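Local structure of alginate biosynthesis protein AlgX (4KNC) at residues Tyr27-Leu38 with Thr194-Leu202; Leu277-His287 with Phe309-Asn319. The protein takes part in the O-acetylation of the exopolysaccharide alginate in the periplasm and protects the polymer from degradation as it crosses that compartment. One frame throughout, in Å; residues are numbered along the deposited sequence.

Contact 1: Tyr27-Leu38 with Thr194-Leu202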
loop_
_atom_site.group_PDB
_atom_site.type_symbol
_atom_site.label_atom_id
_atom_site.label_comp_id
_atom_site.label_asym_id
_atom_site.label_seq_id
_atom_site.Cartn_x
_atom_site.Cartn_y
_atom_site.Cartn_z
ATOM N N TYR A 27 -5.202 -21.078 14.589
ATOM C CA TYR A 27 -4.647 -20.335 13.447
ATOM C C TYR A 27 -3.264 -19.791 13.783
ATOM O O TYR A 27 -3.007 -18.598 13.641
ATOM C CB TYR A 27 -5.580 -19.182 13.025
ATOM C CG TYR A 27 -6.940 -19.655 12.560
ATOM C CD1 TYR A 27 -7.860 -20.171 13.469
ATOM C CD2 TYR A 27 -7.301 -19.612 11.214
ATOM C CE1 TYR A 27 -9.087 -20.640 13.065
ATOM C CE2 TYR A 27 -8.542 -20.081 10.793
ATOM C CZ TYR A 27 -9.429 -20.585 11.732
ATOM O OH TYR A 27 -10.666 -21.048 11.365
ATOM N N ASN A 28 -2.373 -20.678 14.213
ATOM C CA ASN A 28 -1.104 -20.261 14.811
ATOM C C ASN A 28 0.083 -20.196 13.851
ATOM O O ASN A 28 1.233 -20.121 14.284
ATOM C CB ASN A 28 -0.751 -21.184 15.982
ATOM C CG ASN A 28 -0.324 -22.569 15.523
ATOM O OD1 ASN A 28 -0.840 -23.095 14.531
ATOM N ND2 ASN A 28 0.629 -23.165 16.238
ATOM N N THR A 29 -0.187 -20.229 12.554
ATOM C CA THR A 29 0.887 -20.270 11.566
ATOM C C THR A 29 0.828 -19.129 10.565
ATOM O O THR A 29 -0.058 -18.276 10.629
ATOM C CB THR A 29 0.871 -21.583 10.805
ATOM O OG1 THR A 29 -0.340 -21.678 10.040
ATOM C CG2 THR A 29 0.958 -22.736 11.792
ATOM N N LYS A 30 1.785 -19.115 9.644
ATOM C CA LYS A 30 1.900 -18.020 8.688
ATOM C C LYS A 30 0.682 -17.979 7.767
ATOM O O LYS A 30 -0.070 -17.004 7.756
ATOM C CB LYS A 30 3.192 -18.133 7.874
ATOM C CG LYS A 30 4.447 -17.659 8.598
ATOM N N TYR A 31 0.495 -19.057 7.011
ATOM C CA TYR A 31 -0.651 -19.213 6.128
ATOM C C TYR A 31 -1.962 -18.938 6.878
ATOM O O TYR A 31 -2.786 -18.134 6.434
ATOM C CB TYR A 31 -0.642 -20.626 5.558
ATOM C CG TYR A 31 -1.837 -21.005 4.707
ATOM C CD1 TYR A 31 -2.035 -20.439 3.452
ATOM C CD2 TYR A 31 -2.744 -21.964 5.148
ATOM C CE1 TYR A 31 -3.120 -20.791 2.673
ATOM C CE2 TYR A 31 -3.823 -22.334 4.373
ATOM C CZ TYR A 31 -4.010 -21.741 3.136
ATOM O OH TYR A 31 -5.092 -22.113 2.372
ATOM N N LEU A 32 -2.122 -19.572 8.039
ATOM C CA LEU A 32 -3.390 -19.534 8.765
ATOM C C LEU A 32 -3.756 -18.201 9.426
ATOM O O LEU A 32 -4.936 -17.912 9.609
ATOM C CB LEU A 32 -3.448 -20.661 9.793
ATOM C CG LEU A 32 -3.735 -22.020 9.162
ATOM C CD1 LEU A 32 -3.811 -23.141 10.230
ATOM C CD2 LEU A 32 -5.009 -21.925 8.359
ATOM N N GLY A 33 -2.753 -17.399 9.773
ATOM C CA GLY A 33 -2.967 -16.169 10.524
ATOM C C GLY A 33 -3.783 -15.108 9.796
ATOM O O GLY A 33 -4.314 -14.182 10.417
ATOM N N PHE A 34 -3.885 -15.250 8.476
ATOM C CA PHE A 34 -4.668 -14.342 7.656
ATOM C C PHE A 34 -6.173 -14.656 7.682
ATOM O O PHE A 34 -6.966 -13.928 7.079
ATOM C CB PHE A 34 -4.145 -14.383 6.214
ATOM C CG PHE A 34 -4.707 -13.303 5.325
ATOM C CD1 PHE A 34 -4.394 -11.974 5.541
ATOM C CD2 PHE A 34 -5.540 -13.622 4.265
ATOM C CE1 PHE A 34 -4.915 -10.974 4.710
ATOM C CE2 PHE A 34 -6.066 -12.633 3.434
ATOM C CZ PHE A 34 -5.755 -11.311 3.653
ATOM N N PHE A 35 -6.569 -15.719 8.382
ATOM C CA PHE A 35 -7.968 -16.162 8.353
ATOM C C PHE A 35 -8.660 -16.207 9.721
ATOM O O PHE A 35 -9.815 -16.605 9.824
ATOM C CB PHE A 35 -8.073 -17.522 7.672
ATOM C CG PHE A 35 -7.381 -17.583 6.344
ATOM C CD1 PHE A 35 -7.998 -17.083 5.206
ATOM C CD2 PHE A 35 -6.107 -18.124 6.232
ATOM C CE1 PHE A 35 -7.353 -17.124 3.967
ATOM C CE2 PHE A 35 -5.453 -18.163 5.000
ATOM C CZ PHE A 35 -6.076 -17.664 3.864
ATOM N N THR A 36 -7.949 -15.780 10.761
ATOM C CA THR A 36 -8.391 -15.930 12.146
ATOM C C THR A 36 -9.683 -15.195 12.524
ATOM O O THR A 36 -9.764 -13.986 12.350
ATOM C CB THR A 36 -7.283 -15.404 13.078
ATOM O OG1 THR A 36 -6.013 -15.852 12.590
ATOM C CG2 THR A 36 -7.491 -15.876 14.505
ATOM N N HIS A 37 -10.715 -15.911 12.981
ATOM C CA HIS A 37 -10.904 -17.330 12.718
ATOM C C HIS A 37 -12.142 -17.420 11.800
ATOM O O HIS A 37 -12.936 -16.471 11.729
ATOM C CB HIS A 37 -11.070 -18.147 14.016
ATOM C CG HIS A 37 -12.388 -17.958 14.711
ATOM N ND1 HIS A 37 -12.520 -17.219 15.869
ATOM C CD2 HIS A 37 -13.625 -18.438 14.428
ATOM C CE1 HIS A 37 -13.783 -17.233 16.256
ATOM N NE2 HIS A 37 -14.475 -17.964 15.399
ATOM N N LEU A 38 -12.303 -18.534 11.089
ATOM C CA LEU A 38 -13.345 -18.623 10.060
ATOM C C LEU A 38 -14.685 -19.044 10.628
ATOM O O LEU A 38 -14.746 -19.938 11.457
ATOM C CB LEU A 38 -12.939 -19.601 8.959
ATOM C CG LEU A 38 -11.698 -19.219 8.154
ATOM C CD1 LEU A 38 -11.195 -20.449 7.409
ATOM C CD2 LEU A 38 -12.010 -18.068 7.172
ATOM N N THR A 194 -9.447 -17.738 -1.094
ATOM C CA THR A 194 -8.455 -18.097 -0.076
ATOM C C THR A 194 -9.065 -18.600 1.237
ATOM O O THR A 194 -8.465 -19.421 1.932
ATOM C CB THR A 194 -7.507 -16.922 0.247
ATOM O OG1 THR A 194 -8.269 -15.814 0.749
ATOM C CG2 THR A 194 -6.731 -16.496 -0.993
ATOM N N PHE A 195 -10.251 -18.118 1.594
ATOM C CA PHE A 195 -10.843 -18.554 2.862
ATOM C C PHE A 195 -11.294 -19.998 2.676
ATOM O O PHE A 195 -11.193 -20.807 3.595
ATOM C CB PHE A 195 -12.071 -17.719 3.297
ATOM C CG PHE A 195 -11.823 -16.223 3.431
ATOM C CD1 PHE A 195 -10.578 -15.665 3.194
ATOM C CD2 PHE A 195 -12.867 -15.382 3.787
ATOM C CE1 PHE A 195 -10.374 -14.285 3.313
ATOM C CE2 PHE A 195 -12.674 -13.996 3.907
ATOM C CZ PHE A 195 -11.424 -13.454 3.671
ATOM N N HIS A 196 -11.820 -20.296 1.486
ATOM C CA HIS A 196 -12.308 -21.638 1.158
ATOM C C HIS A 196 -11.142 -22.631 1.152
ATOM O O HIS A 196 -11.275 -23.742 1.658
ATOM C CB HIS A 196 -13.015 -21.647 -0.197
ATOM C CG HIS A 196 -14.380 -21.029 -0.188
ATOM N ND1 HIS A 196 -14.948 -20.474 -1.314
ATOM C CD2 HIS A 196 -15.307 -20.923 0.795
ATOM C CE1 HIS A 196 -16.167 -20.045 -1.024
ATOM N NE2 HIS A 196 -16.410 -20.310 0.246
ATOM N N LYS A 197 -10.001 -22.213 0.604
ATOM C CA LYS A 197 -8.802 -23.041 0.603
ATOM C C LYS A 197 -8.282 -23.278 2.012
ATOM O O LYS A 197 -7.827 -24.392 2.341
ATOM C CB LYS A 197 -7.697 -22.422 -0.248
ATOM C CG LYS A 197 -7.993 -22.409 -1.739
ATOM C CD LYS A 197 -6.803 -21.882 -2.512
ATOM C CE LYS A 197 -7.191 -21.511 -3.932
ATOM N NZ LYS A 197 -6.077 -20.792 -4.615
ATOM N N ALA A 198 -8.346 -22.241 2.842
ATOM C CA ALA A 198 -7.900 -22.373 4.231
ATOM C C ALA A 198 -8.802 -23.361 4.975
ATOM O O ALA A 198 -8.334 -24.235 5.714
ATOM C CB ALA A 198 -7.893 -20.988 4.943
ATOM N N ALA A 199 -10.105 -23.217 4.771
ATOM C CA ALA A 199 -11.071 -24.131 5.371
ATOM C C ALA A 199 -10.873 -25.569 4.879
ATOM O O ALA A 199 -11.095 -26.515 5.634
ATOM C CB ALA A 199 -12.503 -23.662 5.112
ATOM N N ALA A 200 -10.454 -25.726 3.621
ATOM C CA ALA A 200 -10.149 -27.047 3.070
ATOM C C ALA A 200 -8.939 -27.648 3.773
ATOM O O ALA A 200 -8.921 -28.832 4.094
ATOM C CB ALA A 200 -9.895 -26.963 1.567
ATOM N N GLN A 201 -7.923 -26.828 4.009
ATOM C CA GLN A 201 -6.726 -27.312 4.679
ATOM C C GLN A 201 -7.019 -27.728 6.124
ATOM O O GLN A 201 -6.498 -28.746 6.605
ATOM C CB GLN A 201 -5.626 -26.258 4.635
ATOM C CG GLN A 201 -4.225 -26.813 4.777
ATOM C CD GLN A 201 -3.807 -26.948 6.212
ATOM O OE1 GLN A 201 -4.069 -26.063 7.029
ATOM N NE2 GLN A 201 -3.160 -28.067 6.544
ATOM N N LEU A 202 -7.870 -26.953 6.794
ATOM C CA LEU A 202 -8.230 -27.205 8.193
ATOM C C LEU A 202 -9.217 -28.346 8.409
ATOM O O LEU A 202 -9.139 -29.054 9.405
ATOM C CB LEU A 202 -8.874 -25.962 8.809
ATOM C CG LEU A 202 -8.019 -24.743 9.141
ATOM C CD1 LEU A 202 -8.888 -23.665 9.764
ATOM C CD2 LEU A 202 -6.923 -25.125 10.082
HETATM O O HOH W 1 -5.809 -19.901 1.230
#
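Y27 meets L202 near the far end of helix 194-203. Methyl CD1 of L202 lies 3.5 Å from OH of Y27 and also touches CZ and CE2, and the two side chains cross at about a right angle. The same hydroxyl accepts from N of L38 in a nearly straight bond (OH to N 3.0 Å, 171°) and is also bonded to O of A21. These two bonds fix the end of the ring.

Y31 has CG anti to N (chi1 175°), which carries the ring out to the helix. Its OH touches the backbone at K197 and A198 without bonding to it. A water bridges instead, 2.6 Å from OH of Y31, and donates to O of T194.

L32 follows with methyl to methyl packing, its CD1 3.7 Å from CD2 of L202. F35 is sandwiched. CB of A198 sits almost exactly over the ring centroid at 3.6 Å, 9° off the normal, a CH-pi contact. The opposite face is covered by F34, off-centre. CD1 of F195 comes up to the edge of the F35 ring, 3.6 Å from CD1 of F35, with the two ring planes steeply inclined.

The contact lays an N-terminal loop of the SGNH hydrolase-like domain on helix 194-203, beside the inferred active site. T194 begins that helix, and its N bonds to OD1 of D148, an inferred active-site residue. CE1 of F35 touches both O and OG1 of T194, so the loop packs directly against a second-shell neighbour of the site.

L38 starts strand 38-40 after the cis peptide between T36 and H37. Its branches divide: CD2 lies 3.9 Å from CB of F195, while CD1 reaches O of F195 and the methyls of A198 and A199.

Contact 2: Leu277-His287 with Phe309-Asn319; sequences LLAYMTSEEFH and FYRQAMPLVDN
H287 lies flat between two side chains and points NE2 into the end of the opposing helix. CB of N319 sits over one face, 3.5 Å from the ring centroid and almost on the ring normal, a CH-pi contact. The N319 amide plane is only 4° from the imidazole plane, so the two groups stack. F286 covers the opposite face through CD2. With CG anti to the carbonyl carbon, the ring reaches the turn after helix 307-316. NE2 donates to O of L316 at 2.6 Å. This acceptor lies in the ring plane, but the bond is bent (131°). The ring is modelled in a tight spot, so the detail of this short bond is doubtful.

N319 is the C-prime residue of a Schellman motif, and its N also donates to O of L316. That carbonyl is therefore held by two donors. The N319 amide is held on its oxygen side by R396 of the carbohydrate-binding module. On the other segment, S283 is the N-cap of helix 284-288, through a weak bond from N of F286 to its OG.

Helices 275-282 and 307-316 run nearly parallel in their short segments, 27° apart with axes 9.7 Å from each other. L278 is a knob in a hole formed by F309, Q312, A313 and L316. Its CD1 touches OE1 of Q312 at 3.5 Å, while NE2 of that amide bonds to O of S308. Its CD2 lies 3.9 Å from CD1 of L316. M281 bends at its end, which brings CE 3.8 Å from CB of A313, while SD lies beside CG2 of V317. CD2 of L277 meets the F309 ring at its edge, 3.9 Å from CZ.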
loop_
_atom_site.group_PDB
_atom_site.type_symbol
_atom_site.label_atom_id
_atom_site.label_comp_id
_atom_site.label_asym_id
_atom_site.label_seq_id
_atom_site.Cartn_x
_atom_site.Cartn_y
_atom_site.Cartn_z
ATOM N N LEU A 277 3.511 2.049 -3.194
ATOM C CA LEU A 277 3.838 3.467 -3.092
ATOM C C LEU A 277 5.358 3.689 -2.981
ATOM O O LEU A 277 5.901 4.619 -3.575
ATOM C CB LEU A 277 3.112 4.077 -1.892
ATOM C CG LEU A 277 3.373 5.530 -1.495
ATOM C CD1 LEU A 277 3.111 6.464 -2.657
ATOM C CD2 LEU A 277 2.477 5.886 -0.340
ATOM N N LEU A 278 6.048 2.838 -2.225
ATOM C CA LEU A 278 7.501 2.976 -2.114
ATOM C C LEU A 278 8.192 2.741 -3.468
ATOM O O LEU A 278 9.048 3.519 -3.877
ATOM C CB LEU A 278 8.064 2.034 -1.042
ATOM C CG LEU A 278 7.758 2.322 0.434
ATOM C CD1 LEU A 278 8.549 1.372 1.363
ATOM C CD2 LEU A 278 8.050 3.790 0.790
ATOM N N ALA A 279 7.802 1.683 -4.175
ATOM C CA ALA A 279 8.387 1.420 -5.488
ATOM C C ALA A 279 8.096 2.563 -6.450
ATOM O O ALA A 279 8.995 3.035 -7.157
ATOM C CB ALA A 279 7.878 0.095 -6.054
ATOM N N TYR A 280 6.843 3.017 -6.466
ATOM C CA TYR A 280 6.458 4.151 -7.317
ATOM C C TYR A 280 7.276 5.418 -7.033
ATOM O O TYR A 280 7.812 6.046 -7.952
ATOM C CB TYR A 280 4.955 4.458 -7.194
ATOM C CG TYR A 280 4.499 5.579 -8.098
ATOM C CD1 TYR A 280 4.832 5.591 -9.447
ATOM C CD2 TYR A 280 3.726 6.622 -7.609
ATOM C CE1 TYR A 280 4.419 6.625 -10.283
ATOM C CE2 TYR A 280 3.307 7.648 -8.432
ATOM C CZ TYR A 280 3.657 7.647 -9.764
ATOM O OH TYR A 280 3.235 8.679 -10.581
ATOM N N MET A 281 7.393 5.790 -5.764
ATOM C CA MET A 281 8.167 6.983 -5.426
ATOM C C MET A 281 9.685 6.771 -5.515
ATOM O O MET A 281 10.450 7.721 -5.367
ATOM C CB MET A 281 7.790 7.520 -4.046
ATOM C CG MET A 281 6.321 7.825 -3.872
ATOM S SD MET A 281 6.048 9.083 -2.616
ATOM C CE MET A 281 6.699 8.313 -1.141
ATOM N N THR A 282 10.128 5.536 -5.738
ATOM C CA THR A 282 11.547 5.320 -6.044
ATOM C C THR A 282 11.793 5.474 -7.549
ATOM O O THR A 282 12.925 5.669 -7.988
ATOM C CB THR A 282 12.057 3.934 -5.565
ATOM O OG1 THR A 282 11.758 3.766 -4.175
ATOM C CG2 THR A 282 13.565 3.818 -5.746
ATOM N N SER A 283 10.727 5.401 -8.339
ATOM C CA SER A 283 10.873 5.444 -9.788
ATOM C C SER A 283 11.283 6.827 -10.295
ATOM O O SER A 283 10.906 7.856 -9.725
ATOM C CB SER A 283 9.583 4.975 -10.484
ATOM O OG SER A 283 8.596 6.000 -10.513
ATOM N N GLU A 284 12.060 6.836 -11.375
ATOM C CA GLU A 284 12.485 8.072 -12.024
ATOM C C GLU A 284 11.319 8.868 -12.591
ATOM O O GLU A 284 11.261 10.079 -12.404
ATOM C CB GLU A 284 13.496 7.784 -13.143
ATOM N N GLU A 285 10.400 8.194 -13.284
ATOM C CA GLU A 285 9.263 8.878 -13.899
ATOM C C GLU A 285 8.470 9.665 -12.860
ATOM O O GLU A 285 7.970 10.759 -13.154
ATOM C CB GLU A 285 8.353 7.896 -14.650
ATOM C CG GLU A 285 7.116 8.536 -15.305
ATOM C CD GLU A 285 7.444 9.508 -16.445
ATOM O OE1 GLU A 285 8.515 9.382 -17.079
ATOM O OE2 GLU A 285 6.619 10.409 -16.707
ATOM N N PHE A 286 8.386 9.130 -11.640
ATOM C CA PHE A 286 7.686 9.831 -10.564
ATOM C C PHE A 286 8.292 11.201 -10.338
ATOM O O PHE A 286 7.568 12.191 -10.268
ATOM C CB PHE A 286 7.685 9.033 -9.266
ATOM C CG PHE A 286 7.134 9.792 -8.087
ATOM C CD1 PHE A 286 5.774 10.030 -7.971
ATOM C CD2 PHE A 286 7.977 10.254 -7.081
ATOM C CE1 PHE A 286 5.264 10.731 -6.877
ATOM C CE2 PHE A 286 7.473 10.951 -5.986
ATOM C CZ PHE A 286 6.113 11.189 -5.887
ATOM N N HIS A 287 9.619 11.268 -10.263
ATOM C CA HIS A 287 10.273 12.558 -10.032
ATOM C C HIS A 287 10.401 13.429 -11.276
ATOM O O HIS A 287 10.454 14.659 -11.167
ATOM C CB HIS A 287 11.609 12.379 -9.311
ATOM C CG HIS A 287 11.448 11.829 -7.934
ATOM N ND1 HIS A 287 11.598 10.488 -7.647
ATOM C CD2 HIS A 287 11.072 12.424 -6.776
ATOM C CE1 HIS A 287 11.359 10.288 -6.364
ATOM N NE2 HIS A 287 11.031 11.443 -5.814
ATOM N N PHE A 309 8.332 2.574 7.426
ATOM C CA PHE A 309 7.641 3.005 6.208
ATOM C C PHE A 309 7.897 4.479 5.924
ATOM O O PHE A 309 8.315 4.859 4.822
ATOM C CB PHE A 309 6.131 2.771 6.302
ATOM C CG PHE A 309 5.357 3.398 5.178
ATOM C CD1 PHE A 309 5.471 2.908 3.887
ATOM C CD2 PHE A 309 4.530 4.482 5.406
ATOM C CE1 PHE A 309 4.763 3.483 2.837
ATOM C CE2 PHE A 309 3.812 5.065 4.356
ATOM C CZ PHE A 309 3.932 4.563 3.072
ATOM N N TYR A 310 7.636 5.315 6.924
ATOM C CA TYR A 310 7.779 6.755 6.764
ATOM C C TYR A 310 9.226 7.211 6.589
ATOM O O TYR A 310 9.489 8.157 5.842
ATOM C CB TYR A 310 7.060 7.490 7.904
ATOM C CG TYR A 310 5.575 7.181 7.890
ATOM C CD1 TYR A 310 4.699 7.907 7.085
ATOM C CD2 TYR A 310 5.061 6.119 8.627
ATOM C CE1 TYR A 310 3.335 7.607 7.038
ATOM C CE2 TYR A 310 3.704 5.810 8.598
ATOM C CZ TYR A 310 2.846 6.558 7.795
ATOM O OH TYR A 310 1.500 6.249 7.758
ATOM N N ARG A 311 10.163 6.530 7.253
ATOM C CA ARG A 311 11.587 6.816 7.043
ATOM C C ARG A 311 12.047 6.640 5.587
ATOM O O ARG A 311 13.019 7.254 5.153
ATOM C CB ARG A 311 12.454 5.956 7.964
ATOM C CG ARG A 311 12.240 6.258 9.428
ATOM C CD ARG A 311 13.187 5.456 10.286
ATOM N NE ARG A 311 14.578 5.846 10.091
ATOM C CZ ARG A 311 15.596 5.187 10.632
ATOM N NH1 ARG A 311 15.355 4.121 11.382
ATOM N NH2 ARG A 311 16.848 5.585 10.428
ATOM N N GLN A 312 11.360 5.786 4.842
ATOM C CA GLN A 312 11.600 5.671 3.411
ATOM C C GLN A 312 10.735 6.672 2.624
ATOM O O GLN A 312 11.237 7.426 1.786
ATOM C CB GLN A 312 11.314 4.244 2.946
ATOM C CG GLN A 312 12.237 3.203 3.543
ATOM C CD GLN A 312 11.783 1.802 3.242
ATOM O OE1 GLN A 312 11.998 1.281 2.139
ATOM N NE2 GLN A 312 11.127 1.175 4.219
ATOM N N ALA A 313 9.434 6.686 2.901
ATOM C CA ALA A 313 8.514 7.491 2.099
ATOM C C ALA A 313 8.848 8.978 2.105
ATOM O O ALA A 313 8.850 9.605 1.046
ATOM C CB ALA A 313 7.068 7.252 2.517
ATOM N N MET A 314 9.155 9.529 3.280
ATOM C CA MET A 314 9.456 10.958 3.390
ATOM C C MET A 314 10.589 11.427 2.457
ATOM O O MET A 314 10.359 12.284 1.610
ATOM C CB MET A 314 9.695 11.388 4.853
ATOM C CG MET A 314 8.452 11.327 5.718
ATOM S SD MET A 314 7.214 12.538 5.208
ATOM C CE MET A 314 7.852 13.994 6.048
ATOM N N PRO A 315 11.802 10.860 2.589
ATOM C CA PRO A 315 12.861 11.317 1.679
ATOM C C PRO A 315 12.657 10.874 0.234
ATOM O O PRO A 315 13.271 11.448 -0.662
ATOM C CB PRO A 315 14.115 10.644 2.242
ATOM C CG PRO A 315 13.581 9.403 2.914
ATOM C CD PRO A 315 12.309 9.854 3.543
ATOM N N LEU A 316 11.832 9.861 0.008
ATOM C CA LEU A 316 11.563 9.414 -1.355
ATOM C C LEU A 316 10.803 10.461 -2.181
ATOM O O LEU A 316 10.910 10.488 -3.413
ATOM C CB LEU A 316 10.815 8.079 -1.358
ATOM C CG LEU A 316 11.728 6.863 -1.228
ATOM C CD1 LEU A 316 10.892 5.596 -1.132
ATOM C CD2 LEU A 316 12.664 6.813 -2.418
ATOM N N VAL A 317 10.037 11.316 -1.511
ATOM C CA VAL A 317 9.305 12.369 -2.219
ATOM C C VAL A 317 10.249 13.225 -3.080
ATOM O O VAL A 317 9.888 13.612 -4.193
ATOM C CB VAL A 317 8.483 13.246 -1.249
ATOM C CG1 VAL A 317 7.828 14.401 -1.984
ATOM C CG2 VAL A 317 7.433 12.409 -0.573
ATOM N N ASP A 318 11.465 13.477 -2.582
ATOM C CA ASP A 318 12.472 14.242 -3.332
ATOM C C ASP A 318 13.642 13.413 -3.851
ATOM O O ASP A 318 14.774 13.884 -3.883
ATOM C CB ASP A 318 13.018 15.407 -2.504
ATOM C CG ASP A 318 12.007 16.504 -2.325
ATOM O OD1 ASP A 318 11.026 16.270 -1.586
ATOM O OD2 ASP A 318 12.187 17.591 -2.922
ATOM N N ASN A 319 13.363 12.183 -4.258
ATOM C CA ASN A 319 14.344 11.348 -4.945
ATOM C C ASN A 319 15.644 11.073 -4.172
ATOM O O ASN A 319 16.708 10.932 -4.773
ATOM C CB ASN A 319 14.663 11.927 -6.332
ATOM C CG ASN A 319 14.964 10.844 -7.354
ATOM O OD1 ASN A 319 15.060 9.656 -7.009
ATOM N ND2 ASN A 319 15.125 11.242 -8.613
#

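From the N terminus, contact 1 comes first. It closes a long loop of 155 residues by bringing 27-38 onto helix 194-203, and so joins an N-terminal loop to the helix beside the inferred active site. That loop includes strand 80-85 of the parallel sheet. The chain then adds strands 237-240 and 263-265. Contact 2 closes a much shorter loop of 21 residues. It pairs two helices that flank strand 293-298 in the chain, and the second leads to the carbohydrate-binding module. The two contacts are in series and neither nest nor cross. Contacts 1 and 2 lie on opposite sides of the chain's centre, and the nearest atoms of contacts 1 and 2 are about 17 Å apart.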